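Local coordinates for digeranylgeranylglycerophospholipid reductase (Sulfolobus acidocaldarius, PDB 4OPC), which reduces the double bonds of the geranylgeranyl chains of unsaturated archaeols, using FAD, to give the saturated phytanyl lipids of archaeal membranes, at residues Tyr160-Arg165 with Glu176-Lys181; Arg274-Met279 with Ile284-Asp289. All coordinates share one frame; numbering follows the deposited sequence.

The two contacts lie side by side, their centres about 10 Å apart, and both touch the dinucleotide cofactor. Contact 1 is at the surface and joins two parts of the long loop between strands 153-156 and 183-193; contact 2 is buried and sets the loop 274-279 against strand 284-286, which pairs in parallel with strand 153-156. Their chemistry follows their place: charged arginines, a carboxylate and waters in the first, one backbone bond and aliphatic groups in the second. Glu176 joins them, its OE1 probably accepting a hydrogen bond from Tyr277 N. On the flavin dinucleotide, contact 1 reaches the adenine, whereas contact 2 reaches the pyrophosphate and ribityl chain.

Contact 1 of 2, residues Tyr160-Arg165 with Glu176-Lys181; sequences YSRSFR and EDLDDK. With FDA (dihydroflavine-adenine dinucleotide), chain B.
The guanidinium of Arg162 carries Leu178 on one face, where the CD2 methyl lies 3.6 Å from NH1, while Asp177 OD1, water 1 and Tyr160 CE2 lie at its edge. It is in turn a neighbour of the Tyr160 ring, with NH2 3.4 Å above that ring's plane and displaced toward the rim. The second guanidinium, of Arg165, has Glu176 O at its edge, near its plane. These groups belong to the loop that follows strand 153-156 of the Rossmann-type FAD-binding fold, folded back on itself at the protein surface.

Arg162 NH1 forms a salt bridge with Asp177 OD1 at 2.8 Å. The guanidinium and carboxylate planes are turned 57° apart, and NH1 comes in from above the carboxylate. Leu178 N reaches Asp177 OD1 from the opposite face at 2.7 Å, so OD1 is gripped from both faces of the carboxylate plane. A bend at chi3 (-83°) turns Arg162 back on its own loop, where Arg162 NE donates to Tyr160 O at 2.8 Å. Water 1 links Arg162 NH2 to Asp177 OD1, and water 2 links Arg162 NH1 to Glu176 O. A leucine in place of Arg162 would probably leave the Asp177 carboxylate without its opposite charge and the Tyr160 carbonyl without this donor.

Arg165, extended from CG to NE, grips Glu176 O end-on with two nitrogens, NH1 at 2.8 Å and NH2 nearly in line with the carbonyl. Ile174 O and Ser290 O take further bonds from NH1 and NH2, so each of these nitrogens of the buried arginine donates to two backbone carbonyls, that of Glu176 being shared. The Glu176 carboxylate turns elsewhere, to a salt bridge with Arg273. At the cofactor end of the loop, Ser163 OG donates to N7A of the adenine at 2.8 Å.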
loop_
_atom_site.group_PDB
_atom_site.type_symbol
_atom_site.label_atom_id
_atom_site.label_comp_id
_atom_site.label_asym_id
_atom_site.label_seq_id
_atom_site.Cartn_x
_atom_site.Cartn_y
_atom_site.Cartn_z
ATOM N N TYR A 160 6.821 4.779 4.317
ATOM C CA TYR A 160 8.018 4.119 3.819
ATOM C C TYR A 160 9.263 4.482 4.645
ATOM O O TYR A 160 10.223 3.716 4.703
ATOM C CB TYR A 160 8.235 4.451 2.342
ATOM C CG TYR A 160 9.483 3.836 1.748
ATOM C CD1 TYR A 160 9.472 2.557 1.204
ATOM C CD2 TYR A 160 10.673 4.543 1.743
ATOM C CE1 TYR A 160 10.632 1.996 0.662
ATOM C CE2 TYR A 160 11.819 4.006 1.226
ATOM C CZ TYR A 160 11.800 2.739 0.685
ATOM O OH TYR A 160 12.974 2.230 0.163
ATOM N N SER A 161 9.256 5.651 5.268
ATOM C CA SER A 161 10.393 6.050 6.095
ATOM C C SER A 161 10.745 5.013 7.158
ATOM O O SER A 161 11.922 4.833 7.467
ATOM C CB SER A 161 10.158 7.417 6.759
ATOM O OG SER A 161 9.320 7.324 7.901
ATOM N N ARG A 162 9.732 4.340 7.710
ATOM C CA ARG A 162 9.945 3.355 8.784
ATOM C C ARG A 162 10.860 3.934 9.846
ATOM O O ARG A 162 11.750 3.269 10.359
ATOM C CB ARG A 162 10.521 2.055 8.221
ATOM C CG ARG A 162 9.580 1.398 7.246
ATOM C CD ARG A 162 10.308 0.400 6.392
ATOM N NE ARG A 162 10.973 1.049 5.266
ATOM C CZ ARG A 162 12.088 0.612 4.692
ATOM N NH1 ARG A 162 12.721 -0.456 5.168
ATOM N NH2 ARG A 162 12.579 1.266 3.654
ATOM N N SER A 163 10.627 5.200 10.176
ATOM C CA SER A 163 11.627 5.987 10.884
ATOM C C SER A 163 11.690 5.758 12.391
ATOM O O SER A 163 12.581 6.291 13.064
ATOM C CB SER A 163 11.380 7.463 10.606
ATOM O OG SER A 163 10.114 7.843 11.121
ATOM N N PHE A 164 10.745 5.000 12.923
ATOM C CA PHE A 164 10.768 4.648 14.334
ATOM C C PHE A 164 11.203 3.201 14.528
ATOM O O PHE A 164 12.167 2.926 15.247
ATOM C CB PHE A 164 9.382 4.908 14.932
ATOM C CG PHE A 164 9.280 4.667 16.412
ATOM C CD1 PHE A 164 9.623 5.665 17.309
ATOM C CD2 PHE A 164 8.794 3.470 16.903
ATOM C CE1 PHE A 164 9.490 5.462 18.672
ATOM C CE2 PHE A 164 8.669 3.269 18.270
ATOM C CZ PHE A 164 9.019 4.269 19.146
ATOM N N ARG A 165 10.525 2.269 13.861
ATOM C CA ARG A 165 10.861 0.856 14.035
ATOM C C ARG A 165 12.277 0.517 13.574
ATOM O O ARG A 165 12.886 -0.430 14.093
ATOM C CB ARG A 165 9.827 -0.062 13.375
ATOM C CG ARG A 165 9.792 -0.033 11.850
ATOM C CD ARG A 165 8.647 -0.914 11.365
ATOM N NE ARG A 165 8.631 -1.141 9.921
ATOM C CZ ARG A 165 9.357 -2.061 9.295
ATOM N NH1 ARG A 165 10.172 -2.853 9.982
ATOM N NH2 ARG A 165 9.272 -2.183 7.974
ATOM N N GLU A 176 12.167 -5.680 10.457
ATOM C CA GLU A 176 12.370 -6.255 9.115
ATOM C C GLU A 176 12.442 -5.179 8.025
ATOM O O GLU A 176 11.604 -4.275 7.972
ATOM C CB GLU A 176 11.245 -7.247 8.802
ATOM C CG GLU A 176 11.382 -7.948 7.454
ATOM C CD GLU A 176 10.109 -8.650 6.988
ATOM O OE1 GLU A 176 9.109 -8.735 7.743
ATOM O OE2 GLU A 176 10.112 -9.125 5.839
ATOM N N ASP A 177 13.447 -5.303 7.159
ATOM C CA ASP A 177 13.675 -4.363 6.060
ATOM C C ASP A 177 13.123 -5.008 4.787
ATOM O O ASP A 177 12.598 -6.123 4.815
ATOM C CB ASP A 177 15.190 -4.135 5.925
ATOM C CG ASP A 177 15.568 -2.806 5.254
ATOM O OD1 ASP A 177 14.805 -2.225 4.453
ATOM O OD2 ASP A 177 16.695 -2.342 5.523
ATOM N N LEU A 178 13.237 -4.328 3.658
ATOM C CA LEU A 178 12.822 -4.967 2.412
ATOM C C LEU A 178 13.870 -4.841 1.332
ATOM O O LEU A 178 14.697 -3.928 1.347
ATOM C CB LEU A 178 11.478 -4.447 1.897
ATOM C CG LEU A 178 11.444 -3.116 1.144
ATOM C CD1 LEU A 178 10.040 -2.867 0.652
ATOM C CD2 LEU A 178 11.917 -2.007 2.054
ATOM N N ASP A 179 13.827 -5.779 0.403
ATOM C CA ASP A 179 14.732 -5.793 -0.721
ATOM C C ASP A 179 14.407 -4.609 -1.629
ATOM O O ASP A 179 13.240 -4.230 -1.778
ATOM C CB ASP A 179 14.577 -7.105 -1.481
ATOM C CG ASP A 179 15.664 -7.311 -2.508
ATOM O OD1 ASP A 179 15.605 -6.700 -3.594
ATOM O OD2 ASP A 179 16.592 -8.102 -2.232
ATOM N N ASP A 180 15.441 -4.006 -2.211
ATOM C CA ASP A 180 15.240 -2.871 -3.113
ATOM C C ASP A 180 14.295 -3.203 -4.277
ATOM O O ASP A 180 13.597 -2.343 -4.780
ATOM C CB ASP A 180 16.583 -2.389 -3.688
ATOM C CG ASP A 180 17.477 -1.719 -2.654
ATOM O OD1 ASP A 180 16.992 -1.325 -1.571
ATOM O OD2 ASP A 180 18.680 -1.571 -2.940
ATOM N N LYS A 181 14.286 -4.465 -4.694
ATOM C CA LYS A 181 13.421 -4.880 -5.797
ATOM C C LYS A 181 11.982 -5.111 -5.357
ATOM O O LYS A 181 11.125 -5.405 -6.203
ATOM C CB LYS A 181 13.965 -6.150 -6.450
ATOM C CG LYS A 181 15.270 -5.932 -7.224
ATOM C CD LYS A 181 15.844 -7.232 -7.788
ATOM C CE LYS A 181 16.388 -8.108 -6.671
ATOM N NZ LYS A 181 17.311 -7.351 -5.767
HETATM P PA FDA B . 2.214 8.080 4.564
HETATM O O1A FDA B . 3.580 8.151 4.003
HETATM O O2A FDA B . 1.081 8.674 3.736
HETATM O O5B FDA B . 2.198 8.797 5.976
HETATM C C5B FDA B . 3.296 8.631 6.895
HETATM C C4B FDA B . 3.292 9.821 7.817
HETATM O O4B FDA B . 4.247 9.609 8.876
HETATM C C3B FDA B . 3.659 11.155 7.157
HETATM O O3B FDA B . 2.601 12.102 7.294
HETATM C C2B FDA B . 4.976 11.558 7.847
HETATM O O2B FDA B . 5.100 12.962 8.009
HETATM C C1B FDA B . 4.855 10.847 9.186
HETATM N N9A FDA B . 6.096 10.523 9.880
HETATM C C8A FDA B . 7.125 9.739 9.419
HETATM N N7A FDA B . 8.084 9.549 10.296
HETATM C C5A FDA B . 7.650 10.249 11.413
HETATM C C6A FDA B . 8.192 10.401 12.703
HETATM N N6A FDA B . 9.307 9.796 13.117
HETATM N N1A FDA B . 7.482 11.118 13.597
HETATM C C2A FDA B . 6.342 11.693 13.201
HETATM N N3A FDA B . 5.714 11.589 12.028
HETATM C C4A FDA B . 6.413 10.823 11.182
HETATM N N1 FDA B . -2.364 4.103 -3.183
HETATM C C2 FDA B . -3.699 4.091 -3.499
HETATM O O2 FDA B . -4.523 3.539 -2.776
HETATM N N3 FDA B . -4.077 4.751 -4.639
HETATM C C4 FDA B . -3.252 5.338 -5.576
HETATM O O4 FDA B . -3.740 6.011 -6.481
HETATM C C4X FDA B . -1.884 5.267 -5.235
HETATM N N5 FDA B . -0.968 5.844 -6.065
HETATM C C5X FDA B . 0.314 6.091 -5.620
HETATM C C6 FDA B . 1.164 6.917 -6.341
HETATM C C7 FDA B . 2.424 7.254 -5.870
HETATM C C7M FDA B . 3.252 8.258 -6.629
HETATM C C8 FDA B . 2.873 6.711 -4.657
HETATM C C8M FDA B . 4.212 7.115 -4.084
HETATM C C9 FDA B . 2.030 5.863 -3.936
HETATM C C9A FDA B . 0.751 5.565 -4.391
HETATM N N10 FDA B . -0.145 4.744 -3.668
HETATM C C10 FDA B . -1.473 4.705 -4.033
HETATM C "C1'" FDA B . 0.220 4.182 -2.344
HETATM C "C2'" FDA B . -0.339 5.058 -1.207
HETATM O "O2'" FDA B . -0.093 6.442 -1.471
HETATM C "C3'" FDA B . 0.321 4.691 0.124
HETATM O "O3'" FDA B . 0.293 3.276 0.258
HETATM C "C4'" FDA B . -0.362 5.262 1.374
HETATM O "O4'" FDA B . -0.625 6.658 1.238
HETATM C "C5'" FDA B . 0.464 5.008 2.614
HETATM O "O5'" FDA B . -0.149 5.646 3.753
HETATM P P FDA B . 0.616 5.671 5.147
HETATM O O1P FDA B . -0.270 6.368 6.096
HETATM O O2P FDA B . 1.128 4.290 5.529
HETATM O O3P FDA B . 1.943 6.522 4.872
HETATM O O HOH W 1 14.981 -0.192 2.558
HETATM O O HOH W 2 12.717 -1.477 7.895
#

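Contact 2 of 2, residues Arg274-Met279 with Ile284-Asp289; sequences RPLYTM and IIVIGD. With FDA (dihydroflavine-adenine dinucleotide), chain B.
Met279 and Val286 supply the polar link between these segments, a backbone hydrogen bond from Val286 N to Met279 O of 2.8 Å. Ile285 CA also approaches Met279 O, at 3.2 Å, in a CA-H...O contact. The bond lies beside the hairpin of strands 280-281 and 284-286, at the end of the six-stranded sheet of the Rossmann-type fold.

The apolar pair is Leu276 CD1 with Val286 CG1, at 3.9 Å, the two side chains crossing at about a right angle. Helix 332-357 packs on Met279, and helix 302-322 on Ile285 and Ile287.

Carbon groups of Met279 cover the Val286 carbonyl oxygen: the bend at chi3 (82°) brings Met279 CE back to 3.4 Å from Val286 O, and CB lies close to it too.

Past the strand, the chain binds the cofactor. Asp289 N donates to O2P of the pyrophosphate at 2.8 Å, and Asp289 OD1 accepts from the ribityl O3' at 2.7 Å. At Gly288, phi is positive and a beta carbon would run into O2P.

Asn334 and Gly291 tie the loop elsewhere, but between these two segments the single hydrogen bond is joined by aliphatic contact, and Val286 O, buried without a partner in the model, probably carries an energetic cost.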
loop_
_atom_site.group_PDB
_atom_site.type_symbol
_atom_site.label_atom_id
_atom_site.label_comp_id
_atom_site.label_asym_id
_atom_site.label_seq_id
_atom_site.Cartn_x
_atom_site.Cartn_y
_atom_site.Cartn_z
ATOM N N ARG A 274 4.461 -8.729 0.084
ATOM C CA ARG A 274 3.734 -9.237 1.244
ATOM C C ARG A 274 3.986 -8.329 2.457
ATOM O O ARG A 274 4.992 -7.617 2.511
ATOM C CB ARG A 274 4.204 -10.661 1.534
ATOM C CG ARG A 274 5.667 -10.725 1.921
ATOM C CD ARG A 274 6.337 -12.024 1.452
ATOM N NE ARG A 274 7.750 -12.012 1.824
ATOM C CZ ARG A 274 8.706 -11.381 1.147
ATOM N NH1 ARG A 274 8.418 -10.701 0.045
ATOM N NH2 ARG A 274 9.960 -11.431 1.579
ATOM N N PRO A 275 3.080 -8.338 3.444
ATOM C CA PRO A 275 3.311 -7.437 4.584
ATOM C C PRO A 275 4.504 -7.861 5.441
ATOM O O PRO A 275 5.092 -8.927 5.235
ATOM C CB PRO A 275 2.009 -7.534 5.391
ATOM C CG PRO A 275 1.353 -8.804 4.943
ATOM C CD PRO A 275 1.815 -9.085 3.546
ATOM N N LEU A 276 4.874 -7.010 6.398
ATOM C CA LEU A 276 5.843 -7.404 7.415
ATOM C C LEU A 276 5.443 -8.760 7.971
ATOM O O LEU A 276 4.271 -8.974 8.272
ATOM C CB LEU A 276 5.794 -6.415 8.578
ATOM C CG LEU A 276 6.702 -5.199 8.714
ATOM C CD1 LEU A 276 6.601 -4.688 10.155
ATOM C CD2 LEU A 276 8.143 -5.473 8.335
ATOM N N TYR A 277 6.404 -9.671 8.110
ATOM C CA TYR A 277 6.095 -11.020 8.579
ATOM C C TYR A 277 5.332 -11.014 9.897
ATOM O O TYR A 277 4.399 -11.799 10.075
ATOM C CB TYR A 277 7.356 -11.866 8.681
ATOM C CG TYR A 277 7.840 -12.380 7.349
ATOM C CD1 TYR A 277 6.979 -13.060 6.497
ATOM C CD2 TYR A 277 9.147 -12.175 6.933
ATOM C CE1 TYR A 277 7.422 -13.550 5.278
ATOM C CE2 TYR A 277 9.592 -12.660 5.708
ATOM C CZ TYR A 277 8.718 -13.332 4.895
ATOM O OH TYR A 277 9.146 -13.823 3.674
ATOM N N THR A 278 5.728 -10.128 10.812
ATOM C CA THR A 278 4.843 -9.754 11.908
ATOM C C THR A 278 4.684 -8.246 11.964
ATOM O O THR A 278 5.664 -7.496 11.847
ATOM C CB THR A 278 5.281 -10.298 13.286
ATOM O OG1 THR A 278 4.354 -9.824 14.271
ATOM C CG2 THR A 278 6.681 -9.823 13.661
ATOM N N MET A 279 3.442 -7.813 12.149
ATOM C CA MET A 279 3.105 -6.403 12.299
ATOM C C MET A 279 2.902 -6.071 13.771
ATOM O O MET A 279 2.491 -4.959 14.113
ATOM C CB MET A 279 1.850 -6.069 11.483
ATOM C CG MET A 279 2.078 -6.293 9.983
ATOM S SD MET A 279 0.546 -6.318 9.017
ATOM C CE MET A 279 0.252 -4.577 8.796
ATOM N N ILE A 284 4.199 -2.693 20.475
ATOM C CA ILE A 284 4.197 -1.990 19.187
ATOM C C ILE A 284 3.425 -2.737 18.109
ATOM O O ILE A 284 3.486 -3.973 18.016
ATOM C CB ILE A 284 5.636 -1.709 18.709
ATOM C CG1 ILE A 284 5.634 -0.929 17.396
ATOM C CG2 ILE A 284 6.455 -3.010 18.617
ATOM C CD1 ILE A 284 7.004 -0.360 17.016
ATOM N N ILE A 285 2.691 -1.973 17.308
ATOM C CA ILE A 285 2.060 -2.472 16.086
ATOM C C ILE A 285 2.502 -1.571 14.943
ATOM O O ILE A 285 2.633 -0.352 15.129
ATOM C CB ILE A 285 0.527 -2.484 16.213
ATOM C CG1 ILE A 285 0.086 -3.647 17.108
ATOM C CG2 ILE A 285 -0.158 -2.537 14.826
ATOM C CD1 ILE A 285 -1.401 -3.611 17.451
ATOM N N VAL A 286 2.750 -2.161 13.772
ATOM C CA VAL A 286 3.169 -1.430 12.588
ATOM C C VAL A 286 2.083 -1.513 11.523
ATOM O O VAL A 286 1.530 -2.589 11.279
ATOM C CB VAL A 286 4.476 -2.033 12.036
ATOM C CG1 VAL A 286 4.950 -1.262 10.812
ATOM C CG2 VAL A 286 5.542 -2.038 13.120
ATOM N N ILE A 287 1.770 -0.380 10.897
ATOM C CA ILE A 287 0.685 -0.315 9.916
ATOM C C ILE A 287 1.080 0.495 8.678
ATOM O O ILE A 287 2.118 1.176 8.661
ATOM C CB ILE A 287 -0.623 0.244 10.527
ATOM C CG1 ILE A 287 -0.422 1.680 11.012
ATOM C CG2 ILE A 287 -1.122 -0.641 11.665
ATOM C CD1 ILE A 287 -1.715 2.340 11.477
ATOM N N GLY A 288 0.259 0.416 7.636
ATOM C CA GLY A 288 0.494 1.185 6.426
ATOM C C GLY A 288 1.769 0.813 5.685
ATOM O O GLY A 288 2.271 -0.320 5.797
ATOM N N ASP A 289 2.302 1.767 4.929
ATOM C CA ASP A 289 3.521 1.507 4.165
ATOM C C ASP A 289 4.669 1.020 5.053
ATOM O O ASP A 289 5.502 0.238 4.590
ATOM C CB ASP A 289 4.005 2.750 3.399
ATOM C CG ASP A 289 3.167 3.076 2.165
ATOM O OD1 ASP A 289 2.227 2.326 1.832
ATOM O OD2 ASP A 289 3.475 4.107 1.518
HETATM P PA FDA B . 2.214 8.080 4.564
HETATM O O1A FDA B . 3.580 8.151 4.003
HETATM O O2A FDA B . 1.081 8.674 3.736
HETATM O O5B FDA B . 2.198 8.797 5.976
HETATM C C5B FDA B . 3.296 8.631 6.895
HETATM C C4B FDA B . 3.292 9.821 7.817
HETATM O O4B FDA B . 4.247 9.609 8.876
HETATM C C3B FDA B . 3.659 11.155 7.157
HETATM O O3B FDA B . 2.601 12.102 7.294
HETATM C C2B FDA B . 4.976 11.558 7.847
HETATM O O2B FDA B . 5.100 12.962 8.009
HETATM C C1B FDA B . 4.855 10.847 9.186
HETATM N N9A FDA B . 6.096 10.523 9.880
HETATM C C8A FDA B . 7.125 9.739 9.419
HETATM N N7A FDA B . 8.084 9.549 10.296
HETATM C C5A FDA B . 7.650 10.249 11.413
HETATM C C6A FDA B . 8.192 10.401 12.703
HETATM N N6A FDA B . 9.307 9.796 13.117
HETATM N N1A FDA B . 7.482 11.118 13.597
HETATM C C2A FDA B . 6.342 11.693 13.201
HETATM N N3A FDA B . 5.714 11.589 12.028
HETATM C C4A FDA B . 6.413 10.823 11.182
HETATM N N1 FDA B . -2.364 4.103 -3.183
HETATM C C2 FDA B . -3.699 4.091 -3.499
HETATM O O2 FDA B . -4.523 3.539 -2.776
HETATM N N3 FDA B . -4.077 4.751 -4.639
HETATM C C4 FDA B . -3.252 5.338 -5.576
HETATM O O4 FDA B . -3.740 6.011 -6.481
HETATM C C4X FDA B . -1.884 5.267 -5.235
HETATM N N5 FDA B . -0.968 5.844 -6.065
HETATM C C5X FDA B . 0.314 6.091 -5.620
HETATM C C6 FDA B . 1.164 6.917 -6.341
HETATM C C7 FDA B . 2.424 7.254 -5.870
HETATM C C7M FDA B . 3.252 8.258 -6.629
HETATM C C8 FDA B . 2.873 6.711 -4.657
HETATM C C8M FDA B . 4.212 7.115 -4.084
HETATM C C9 FDA B . 2.030 5.863 -3.936
HETATM C C9A FDA B . 0.751 5.565 -4.391
HETATM N N10 FDA B . -0.145 4.744 -3.668
HETATM C C10 FDA B . -1.473 4.705 -4.033
HETATM C "C1'" FDA B . 0.220 4.182 -2.344
HETATM C "C2'" FDA B . -0.339 5.058 -1.207
HETATM O "O2'" FDA B . -0.093 6.442 -1.471
HETATM C "C3'" FDA B . 0.321 4.691 0.124
HETATM O "O3'" FDA B . 0.293 3.276 0.258
HETATM C "C4'" FDA B . -0.362 5.262 1.374
HETATM O "O4'" FDA B . -0.625 6.658 1.238
HETATM C "C5'" FDA B . 0.464 5.008 2.614
HETATM O "O5'" FDA B . -0.149 5.646 3.753
HETATM P P FDA B . 0.616 5.671 5.147
HETATM O O1P FDA B . -0.270 6.368 6.096
HETATM O O2P FDA B . 1.128 4.290 5.529
HETATM O O3P FDA B . 1.943 6.522 4.872
#